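Local coordinates for uncharacterized protein (Bacteroides uniformis, PDB 4JPQ) that is of unknown function but probably binds carbohydrate through a family 9 carbohydrate-binding fold, at residues V94-N108 and L157-V171. Sequence-based numbering, arbitrary orientation.
Sequences VSPEGDDRYYNFECN and LVMVIPVSAFFQHSV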
ATOM      1  N   VAL A  94       4.103  -6.976   1.014  1.00 55.08           N
ATOM      2  CA  VAL A  94       4.876  -7.353   2.213  1.00 57.38           C
ATOM      3  C   VAL A  94       4.912  -8.869   2.493  1.00 58.09           C
ATOM      4  O   VAL A  94       3.895  -9.543   2.338  1.00 59.65           O
ATOM      5  CB  VAL A  94       4.330  -6.572   3.450  1.00 54.81           C
ATOM      6  CG1 VAL A  94       2.880  -6.939   3.765  1.00 56.69           C
ATOM      7  CG2 VAL A  94       5.198  -6.766   4.680  1.00 63.03           C
ATOM      8  N   SER A  95       6.086  -9.368   2.900  1.00 61.20           N
ATOM      9  CA  SER A  95       6.322 -10.769   3.302  1.00 62.39           C
ATOM     10  C   SER A  95       6.640 -10.661   4.799  1.00 61.15           C
ATOM     11  O   SER A  95       7.660 -10.065   5.168  1.00 65.88           O
ATOM     12  CB  SER A  95       7.498 -11.401   2.536  1.00 70.50           C
ATOM     13  OG  SER A  95       7.853 -12.679   3.050  1.00 93.34           O
ATOM     14  N   PRO A  96       5.815 -11.262   5.667  1.00 68.36           N
ATOM     15  CA  PRO A  96       5.994 -11.032   7.093  1.00 82.89           C
ATOM     16  C   PRO A  96       6.842 -12.007   7.921  1.00 91.35           C
ATOM     17  O   PRO A  96       7.120 -11.671   9.084  1.00102.34           O
ATOM     18  CB  PRO A  96       4.554 -11.100   7.577  1.00 84.99           C
ATOM     19  CG  PRO A  96       4.000 -12.233   6.767  1.00 83.94           C
ATOM     20  CD  PRO A  96       4.744 -12.251   5.458  1.00 80.99           C
ATOM     21  N   GLU A  97       7.246 -13.159   7.375  1.00 85.38           N
ATOM     22  CA  GLU A  97       7.949 -14.168   8.186  1.00106.27           C
ATOM     23  C   GLU A  97       9.281 -14.638   7.589  1.00106.28           C
ATOM     24  O   GLU A  97       9.824 -15.642   8.050  1.00 91.83           O
ATOM     25  CB  GLU A  97       7.009 -15.390   8.379  1.00107.22           C
ATOM     26  CG  GLU A  97       6.881 -15.991   9.796  1.00114.50           C
ATOM     27  CD  GLU A  97       5.718 -15.382  10.597  1.00114.05           C
ATOM     28  OE1 GLU A  97       5.875 -14.272  11.162  1.00 99.12           O
ATOM     29  OE2 GLU A  97       4.647 -16.035  10.687  1.00103.74           O
ATOM     30  N   GLY A  98       9.815 -13.924   6.597  1.00107.28           N
ATOM     31  CA  GLY A  98      11.041 -14.341   5.918  1.00107.34           C
ATOM     32  C   GLY A  98      10.946 -15.630   5.098  1.00113.82           C
ATOM     33  O   GLY A  98      11.979 -16.243   4.809  1.00114.65           O
ATOM     34  N   ASP A  99       9.724 -16.068   4.765  1.00113.31           N
ATOM     35  CA  ASP A  99       9.486 -17.234   3.893  1.00105.32           C
ATOM     36  C   ASP A  99       9.116 -16.639   2.533  1.00 94.94           C
ATOM     37  O   ASP A  99       9.083 -15.404   2.384  1.00 87.28           O
ATOM     38  CB  ASP A  99       8.418 -18.204   4.451  1.00103.29           C
ATOM     39  CG  ASP A  99       7.005 -17.614   4.492  1.00 99.53           C
ATOM     40  OD1 ASP A  99       6.844 -16.392   4.748  1.00114.12           O
ATOM     41  OD2 ASP A  99       6.053 -18.396   4.301  1.00 88.25           O
ATOM     42  N   ASP A 100       8.846 -17.493   1.550  1.00 94.74           N
ATOM     43  CA  ASP A 100       8.542 -17.013   0.188  1.00 97.31           C
ATOM     44  C   ASP A 100       7.144 -16.453  -0.026  1.00 91.89           C
ATOM     45  O   ASP A 100       6.913 -15.790  -1.039  1.00102.07           O
ATOM     46  CB  ASP A 100       8.856 -18.094  -0.848  1.00104.15           C
ATOM     47  CG  ASP A 100      10.343 -18.432  -0.907  1.00104.46           C
ATOM     48  OD1 ASP A 100      11.181 -17.684  -0.346  1.00 91.71           O
ATOM     49  OD2 ASP A 100      10.678 -19.451  -1.540  1.00106.19           O
ATOM     50  N   ARG A 101       6.223 -16.707   0.903  1.00 80.05           N
ATOM     51  CA  ARG A 101       4.881 -16.160   0.793  1.00 77.71           C
ATOM     52  C   ARG A 101       4.891 -14.654   1.072  1.00 78.56           C
ATOM     53  O   ARG A 101       5.625 -14.172   1.951  1.00 89.50           O
ATOM     54  CB  ARG A 101       3.914 -16.829   1.763  1.00 89.76           C
ATOM     55  CG  ARG A 101       3.587 -18.279   1.461  1.00 93.53           C
ATOM     56  CD  ARG A 101       2.410 -18.665   2.385  1.00 93.66           C
ATOM     57  NE  ARG A 101       2.229 -20.093   2.694  1.00 90.15           N
ATOM     58  CZ  ARG A 101       1.379 -20.947   2.097  1.00 97.59           C
ATOM     59  NH1 ARG A 101       0.584 -20.591   1.071  1.00 97.19           N
ATOM     60  NH2 ARG A 101       1.337 -22.215   2.529  1.00 99.22           N
ATOM     61  N   TYR A 102       4.098 -13.921   0.295  1.00 68.87           N
ATOM     62  CA  TYR A 102       3.941 -12.461   0.457  1.00 61.49           C
ATOM     63  C   TYR A 102       2.493 -12.082   0.181  1.00 61.37           C
ATOM     64  O   TYR A 102       1.718 -12.897  -0.356  1.00 62.73           O
ATOM     65  CB  TYR A 102       4.883 -11.657  -0.468  1.00 52.52           C
ATOM     66  CG  TYR A 102       4.499 -11.682  -1.920  1.00 50.26           C
ATOM     67  CD1 TYR A 102       4.834 -12.771  -2.744  1.00 54.76           C
ATOM     68  CD2 TYR A 102       3.772 -10.630  -2.484  1.00 50.70           C
ATOM     69  CE1 TYR A 102       4.456 -12.804  -4.089  1.00 52.13           C
ATOM     70  CE2 TYR A 102       3.376 -10.659  -3.823  1.00 45.98           C
ATOM     71  CZ  TYR A 102       3.724 -11.734  -4.620  1.00 50.68           C
ATOM     72  OH  TYR A 102       3.338 -11.739  -5.929  1.00 48.98           O
ATOM     73  N   TYR A 103       2.175 -10.840   0.536  1.00 53.23           N
ATOM     74  CA  TYR A 103       0.855 -10.263   0.366  1.00 52.96           C
ATOM     75  C   TYR A 103       0.938  -8.958  -0.405  1.00 54.56           C
ATOM     76  O   TYR A 103       1.947  -8.266  -0.336  1.00 57.61           O
ATOM     77  CB  TYR A 103       0.259  -9.950   1.728  1.00 48.69           C
ATOM     78  CG  TYR A 103       0.034 -11.152   2.597  1.00 55.91           C
ATOM     79  CD1 TYR A 103       1.049 -11.650   3.419  1.00 57.42           C
ATOM     80  CD2 TYR A 103      -1.211 -11.789   2.626  1.00 61.00           C
ATOM     81  CE1 TYR A 103       0.829 -12.753   4.246  1.00 65.65           C
ATOM     82  CE2 TYR A 103      -1.443 -12.888   3.446  1.00 67.94           C
ATOM     83  CZ  TYR A 103      -0.425 -13.367   4.255  1.00 69.04           C
ATOM     84  OH  TYR A 103      -0.641 -14.451   5.070  1.00 63.73           O
ATOM     85  N   ASN A 104      -0.122  -8.637  -1.137  1.00 50.26           N
ATOM     86  CA  ASN A 104      -0.228  -7.358  -1.846  1.00 52.77           C
ATOM     87  C   ASN A 104      -1.572  -6.717  -1.504  1.00 51.36           C
ATOM     88  O   ASN A 104      -2.622  -7.338  -1.688  1.00 43.63           O
ATOM     89  CB  ASN A 104      -0.044  -7.486  -3.368  1.00 55.97           C
ATOM     90  CG  ASN A 104      -0.987  -8.482  -4.002  1.00 62.30           C
ATOM     91  OD1 ASN A 104      -1.051  -9.610  -3.565  1.00 68.30           O
ATOM     92  ND2 ASN A 104      -1.728  -8.067  -5.026  1.00 68.76           N
ATOM     93  N   PHE A 105      -1.509  -5.500  -0.967  1.00 49.63           N
ATOM     94  CA  PHE A 105      -2.669  -4.713  -0.595  1.00 47.98           C
ATOM     95  C   PHE A 105      -2.713  -3.575  -1.596  1.00 46.82           C
ATOM     96  O   PHE A 105      -1.872  -2.685  -1.532  1.00 48.39           O
ATOM     97  CB  PHE A 105      -2.517  -4.161   0.827  1.00 47.48           C
ATOM     98  CG  PHE A 105      -2.442  -5.219   1.881  1.00 43.72           C
ATOM     99  CD1 PHE A 105      -1.232  -5.834   2.172  1.00 41.70           C
ATOM    100  CD2 PHE A 105      -3.568  -5.578   2.608  1.00 42.94           C
ATOM    101  CE1 PHE A 105      -1.155  -6.800   3.158  1.00 48.48           C
ATOM    102  CE2 PHE A 105      -3.494  -6.551   3.596  1.00 44.62           C
ATOM    103  CZ  PHE A 105      -2.290  -7.160   3.872  1.00 42.88           C
ATOM    104  N   GLU A 106      -3.663  -3.627  -2.528  1.00 46.80           N
ATOM    105  CA  GLU A 106      -3.814  -2.605  -3.561  1.00 47.49           C
ATOM    106  C   GLU A 106      -5.148  -1.930  -3.302  1.00 44.23           C
ATOM    107  O   GLU A 106      -6.167  -2.609  -3.187  1.00 44.33           O
ATOM    108  CB  GLU A 106      -3.760  -3.253  -4.946  1.00 50.50           C
ATOM    109  CG  GLU A 106      -2.497  -4.087  -5.173  1.00 56.75           C
ATOM    110  CD  GLU A 106      -2.357  -4.666  -6.572  1.00 58.75           C
ATOM    111  OE1 GLU A 106      -3.032  -4.207  -7.504  1.00 55.86           O
ATOM    112  OE2 GLU A 106      -1.540  -5.593  -6.748  1.00 65.34           O
ATOM    113  N   CYS A 107      -5.139  -0.603  -3.206  1.00 43.96           N
ATOM    114  CA  CYS A 107      -6.346   0.167  -2.877  1.00 42.70           C
ATOM    115  C   CYS A 107      -6.509   1.369  -3.806  1.00 46.11           C
ATOM    116  O   CYS A 107      -5.565   2.167  -3.949  1.00 47.88           O
ATOM    117  CB  CYS A 107      -6.229   0.621  -1.430  1.00 50.05           C
ATOM    118  SG  CYS A 107      -7.795   1.069  -0.678  1.00 57.74           S
ATOM    119  N   ASN A 108      -7.653   1.480  -4.492  1.00 47.53           N
ATOM    120  CA  ASN A 108      -7.870   2.646  -5.379  1.00 44.12           C
ATOM    121  C   ASN A 108      -8.255   3.854  -4.552  1.00 46.89           C
ATOM    122  O   ASN A 108      -8.626   3.714  -3.373  1.00 51.40           O
ATOM    123  CB  ASN A 108      -8.842   2.393  -6.556  1.00 39.53           C
ATOM    124  CG  ASN A 108     -10.308   2.218  -6.151  1.00 42.99           C
ATOM    125  OD1 ASN A 108     -10.714   2.449  -5.017  1.00 43.83           O
ATOM    126  ND2 ASN A 108     -11.124   1.827  -7.128  1.00 49.34           N
ATOM    127  N   LEU A 157      -4.929   8.695   1.393  1.00 47.73           N
ATOM    128  CA  LEU A 157      -5.511   7.391   1.667  1.00 44.56           C
ATOM    129  C   LEU A 157      -4.815   6.704   2.826  1.00 45.94           C
ATOM    130  O   LEU A 157      -3.599   6.810   2.949  1.00 42.12           O
ATOM    131  CB  LEU A 157      -5.440   6.517   0.412  1.00 46.48           C
ATOM    132  CG  LEU A 157      -6.029   5.095   0.492  1.00 46.36           C
ATOM    133  CD1 LEU A 157      -6.718   4.722  -0.808  1.00 54.52           C
ATOM    134  CD2 LEU A 157      -5.018   4.025   0.899  1.00 56.62           C
ATOM    135  N   VAL A 158      -5.606   5.959   3.615  1.00 44.46           N
ATOM    136  CA  VAL A 158      -5.152   5.265   4.798  1.00 40.89           C
ATOM    137  C   VAL A 158      -5.623   3.832   4.806  1.00 43.06           C
ATOM    138  O   VAL A 158      -6.746   3.549   4.400  1.00 57.13           O
ATOM    139  CB  VAL A 158      -5.699   5.959   6.061  1.00 45.06           C
ATOM    140  CG1 VAL A 158      -5.551   5.108   7.326  1.00 48.75           C
ATOM    141  CG2 VAL A 158      -5.010   7.292   6.243  1.00 46.83           C
HETATM  142  N   MSE A 159      -4.748   2.955   5.287  1.00 40.44           N
HETATM  143  CA  MSE A 159      -5.037   1.543   5.478  1.00 47.52           C
HETATM  144  C   MSE A 159      -4.592   1.188   6.872  1.00 45.35           C
HETATM  145  O   MSE A 159      -3.468   1.519   7.269  1.00 46.63           O
HETATM  146  CB  MSE A 159      -4.267   0.657   4.486  1.00 50.31           C
HETATM  147  CG  MSE A 159      -4.834   0.740   3.078  1.00 47.82           C
HETATM  148 SE   MSE A 159      -4.025  -0.667   1.972  0.75 35.35          SE
HETATM  149  CE  MSE A 159      -2.670   0.331   0.936  1.00 42.33           C
ATOM    150  N   VAL A 160      -5.469   0.526   7.621  1.00 44.88           N
ATOM    151  CA  VAL A 160      -5.166  -0.003   8.961  1.00 47.47           C
ATOM    152  C   VAL A 160      -5.221  -1.528   8.771  1.00 47.96           C
ATOM    153  O   VAL A 160      -6.302  -2.095   8.620  1.00 52.77           O
ATOM    154  CB  VAL A 160      -6.181   0.472  10.006  1.00 49.15           C
ATOM    155  CG1 VAL A 160      -5.835  -0.065  11.388  1.00 53.38           C
ATOM    156  CG2 VAL A 160      -6.243   1.988  10.016  1.00 61.63           C
ATOM    157  N   ILE A 161      -4.054  -2.163   8.718  1.00 46.29           N
ATOM    158  CA  ILE A 161      -3.936  -3.598   8.424  1.00 47.38           C
ATOM    159  C   ILE A 161      -3.707  -4.401   9.713  1.00 45.43           C
ATOM    160  O   ILE A 161      -2.596  -4.384  10.244  1.00 48.55           O
ATOM    161  CB  ILE A 161      -2.789  -3.844   7.413  1.00 47.71           C
ATOM    162  CG1 ILE A 161      -3.067  -3.100   6.100  1.00 46.10           C
ATOM    163  CG2 ILE A 161      -2.616  -5.336   7.132  1.00 53.75           C
ATOM    164  CD1 ILE A 161      -1.877  -3.026   5.163  1.00 52.06           C
ATOM    165  N   PRO A 162      -4.754  -5.087  10.233  1.00 50.55           N
ATOM    166  CA  PRO A 162      -4.513  -5.900  11.429  1.00 53.17           C
ATOM    167  C   PRO A 162      -3.620  -7.093  11.124  1.00 56.47           C
ATOM    168  O   PRO A 162      -3.631  -7.616  10.008  1.00 51.81           O
ATOM    169  CB  PRO A 162      -5.918  -6.386  11.830  1.00 51.42           C
ATOM    170  CG  PRO A 162      -6.840  -5.457  11.143  1.00 58.28           C
ATOM    171  CD  PRO A 162      -6.165  -5.210   9.827  1.00 52.42           C
ATOM    172  N   VAL A 163      -2.889  -7.530  12.135  1.00 63.81           N
ATOM    173  CA  VAL A 163      -1.985  -8.672  12.031  1.00 59.76           C
ATOM    174  C   VAL A 163      -2.731  -9.951  11.536  1.00 54.86           C
ATOM    175  O   VAL A 163      -2.173 -10.756  10.789  1.00 54.95           O
ATOM    176  CB  VAL A 163      -1.245  -8.840  13.380  1.00 69.41           C
ATOM    177  CG1 VAL A 163      -2.157  -9.440  14.458  1.00 82.27           C
ATOM    178  CG2 VAL A 163      -0.003  -9.656  13.207  1.00 79.90           C
ATOM    179  N   SER A 164      -4.006 -10.092  11.920  1.00 54.35           N
ATOM    180  CA  SER A 164      -4.884 -11.189  11.459  1.00 49.32           C
ATOM    181  C   SER A 164      -5.175 -11.171   9.960  1.00 50.21           C
ATOM    182  O   SER A 164      -5.530 -12.207   9.405  1.00 51.30           O
ATOM    183  CB  SER A 164      -6.210 -11.174  12.217  1.00 52.51           C
ATOM    184  OG  SER A 164      -6.858  -9.917  12.083  1.00 53.80           O
ATOM    185  N   ALA A 165      -5.047 -10.010   9.300  1.00 53.17           N
ATOM    186  CA  ALA A 165      -5.235  -9.923   7.830  1.00 51.90           C
ATOM    187  C   ALA A 165      -4.155 -10.649   7.028  1.00 54.72           C
ATOM    188  O   ALA A 165      -4.330 -10.826   5.823  1.00 60.59           O
ATOM    189  CB  ALA A 165      -5.338  -8.493   7.362  1.00 55.92           C
ATOM    190  N   PHE A 166      -3.044 -11.055   7.656  1.00 56.30           N
ATOM    191  CA  PHE A 166      -2.069 -11.923   6.992  1.00 62.91           C
ATOM    192  C   PHE A 166      -2.685 -13.334   7.050  1.00 70.36           C
ATOM    193  O   PHE A 166      -2.232 -14.221   7.784  1.00 76.23           O
ATOM    194  CB  PHE A 166      -0.713 -11.849   7.684  1.00 64.45           C
ATOM    195  CG  PHE A 166      -0.051 -10.499   7.589  1.00 54.98           C
ATOM    196  CD1 PHE A 166       0.169  -9.907   6.352  1.00 57.06           C
ATOM    197  CD2 PHE A 166       0.423  -9.854   8.722  1.00 55.59           C
ATOM    198  CE1 PHE A 166       0.798  -8.671   6.253  1.00 61.36           C
ATOM    199  CE2 PHE A 166       1.078  -8.635   8.632  1.00 60.61           C
ATOM    200  CZ  PHE A 166       1.257  -8.034   7.395  1.00 60.48           C
ATOM    201  N   PHE A 167      -3.695 -13.523   6.201  1.00 65.63           N
ATOM    202  CA  PHE A 167      -4.595 -14.689   6.230  1.00 62.77           C
ATOM    203  C   PHE A 167      -4.013 -16.078   6.009  1.00 64.62           C
ATOM    204  O   PHE A 167      -4.688 -17.065   6.316  1.00 68.39           O
ATOM    205  CB  PHE A 167      -5.847 -14.454   5.351  1.00 62.05           C
ATOM    206  CG  PHE A 167      -5.593 -14.401   3.862  1.00 58.43           C
ATOM    207  CD1 PHE A 167      -5.227 -13.218   3.235  1.00 54.69           C
ATOM    208  CD2 PHE A 167      -5.796 -15.531   3.076  1.00 64.26           C
ATOM    209  CE1 PHE A 167      -5.014 -13.171   1.862  1.00 54.91           C
ATOM    210  CE2 PHE A 167      -5.594 -15.494   1.698  1.00 67.28           C
ATOM    211  CZ  PHE A 167      -5.197 -14.310   1.090  1.00 60.21           C
ATOM    212  N   GLN A 168      -2.794 -16.142   5.473  1.00 64.18           N
ATOM    213  CA  GLN A 168      -2.058 -17.398   5.301  1.00 67.32           C
ATOM    214  C   GLN A 168      -0.993 -17.623   6.401  1.00 66.44           C
ATOM    215  O   GLN A 168      -0.173 -18.533   6.268  1.00 68.04           O
ATOM    216  CB  GLN A 168      -1.392 -17.438   3.926  1.00 72.88           C
ATOM    217  CG  GLN A 168      -2.349 -17.362   2.742  1.00 75.03           C
ATOM    218  CD  GLN A 168      -1.623 -17.314   1.402  1.00 80.96           C
ATOM    219  OE1 GLN A 168      -0.499 -16.813   1.301  1.00 92.67           O
ATOM    220  NE2 GLN A 168      -2.262 -17.838   0.366  1.00 78.10           N
ATOM    221  N   HIS A 169      -1.015 -16.825   7.481  1.00 70.08           N
ATOM    222  CA  HIS A 169      -0.058 -16.934   8.610  1.00 68.67           C
ATOM    223  C   HIS A 169      -0.729 -16.760   9.969  1.00 68.95           C
ATOM    224  O   HIS A 169      -1.873 -16.313  10.048  1.00 73.37           O
ATOM    225  CB  HIS A 169       1.043 -15.861   8.478  1.00 62.79           C
ATOM    226  CG  HIS A 169       1.927 -16.031   7.281  1.00 59.29           C
ATOM    227  ND1 HIS A 169       1.587 -15.569   6.031  1.00 57.49           N
ATOM    228  CD2 HIS A 169       3.140 -16.614   7.144  1.00 59.93           C
ATOM    229  CE1 HIS A 169       2.545 -15.868   5.173  1.00 57.97           C
ATOM    230  NE2 HIS A 169       3.499 -16.501   5.824  1.00 59.09           N
ATOM    231  N   SER A 170       0.005 -17.122  11.024  1.00 75.04           N
ATOM    232  CA  SER A 170      -0.429 -16.949  12.412  1.00 77.07           C
ATOM    233  C   SER A 170       0.508 -15.928  13.042  1.00 76.70           C
ATOM    234  O   SER A 170       1.270 -16.244  13.948  1.00 93.78           O
ATOM    235  CB  SER A 170      -0.393 -18.280  13.160  1.00 79.04           C
ATOM    236  OG  SER A 170      -1.356 -19.160  12.629  1.00 86.86           O
ATOM    237  N   VAL A 171       0.452 -14.701  12.536  1.00 70.79           N
ATOM    238  CA  VAL A 171       1.310 -13.613  13.021  1.00 76.01           C
ATOM    239  C   VAL A 171       0.630 -13.080  14.284  1.00 76.75           C
ATOM    240  O   VAL A 171      -0.547 -12.707  14.253  1.00 72.76           O
ATOM    241  CB  VAL A 171       1.538 -12.500  11.959  1.00 75.19           C
ATOM    242  CG1 VAL A 171       2.594 -11.509  12.431  1.00 69.26           C
ATOM    243  CG2 VAL A 171       2.006 -13.098  10.644  1.00 85.71           C
TER
HETATM  244  O   HOH W   1       2.638 -18.444  10.489  1.00 54.11           O
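Tyr103 and His169 both turn CG away from their own carbonyl carbons (chi1 -63° and -65°), and these torsions bring the phenol and the imidazole rim to rim, with Tyr103 OH hydrogen-bonded to His169 ND1 at 2.7 Å. The setting is the packing of two facing strand layers, consistent with the beta-sandwich of family 9 carbohydrate-binding modules: strands 102-108 and 157-162 run roughly antiparallel, their axes 9.0 Å apart, and meet through side chains. Beyond 157-162 the chain makes a type I turn from Phe166 to His169 that receives the hydroxyl end of Tyr103. Gln168 N donates to Tyr103 OH at 2.8 Å, so two bonds grip the hydroxyl, both near the ring plane. Phe166 CD1 sits over one face, offset toward the rim, with the two rings oblique to each other, whereas the edge of Tyr103 points at the face of Phe167 in an offset edge-to-face pair with planes at 70°. Replacing Tyr103 by a phenylalanine would probably leave Gln168 N and His169 ND1 without their shared partner and free the imidazole to turn. On the imidazole, Pro96 CG stands over the ring centre in a CH-pi contact, 4.2 Å from the centroid, while Arg101 CB comes to the edge. A water bridges the 96-101 loop and the chain after the turn, donating to Glu97 OE2 and accepting from Ser170 N. From the neighbouring strand 89-95, Val94 CG1 reaches the edge of Phe166. Further along the strands the interface is apolar: Met159, a selenomethionine that also packs on Leu64 and Tyr66 of strand 61-70, brings SE to Phe105 CB at 4.0 Å. Ile161 meets the Phe105 ring with both branches: CD1 lies over the face in a CH-pi contact, 3.9 Å from the centroid, and Ile161 CG2 touches Phe105 CZ at 3.7 Å.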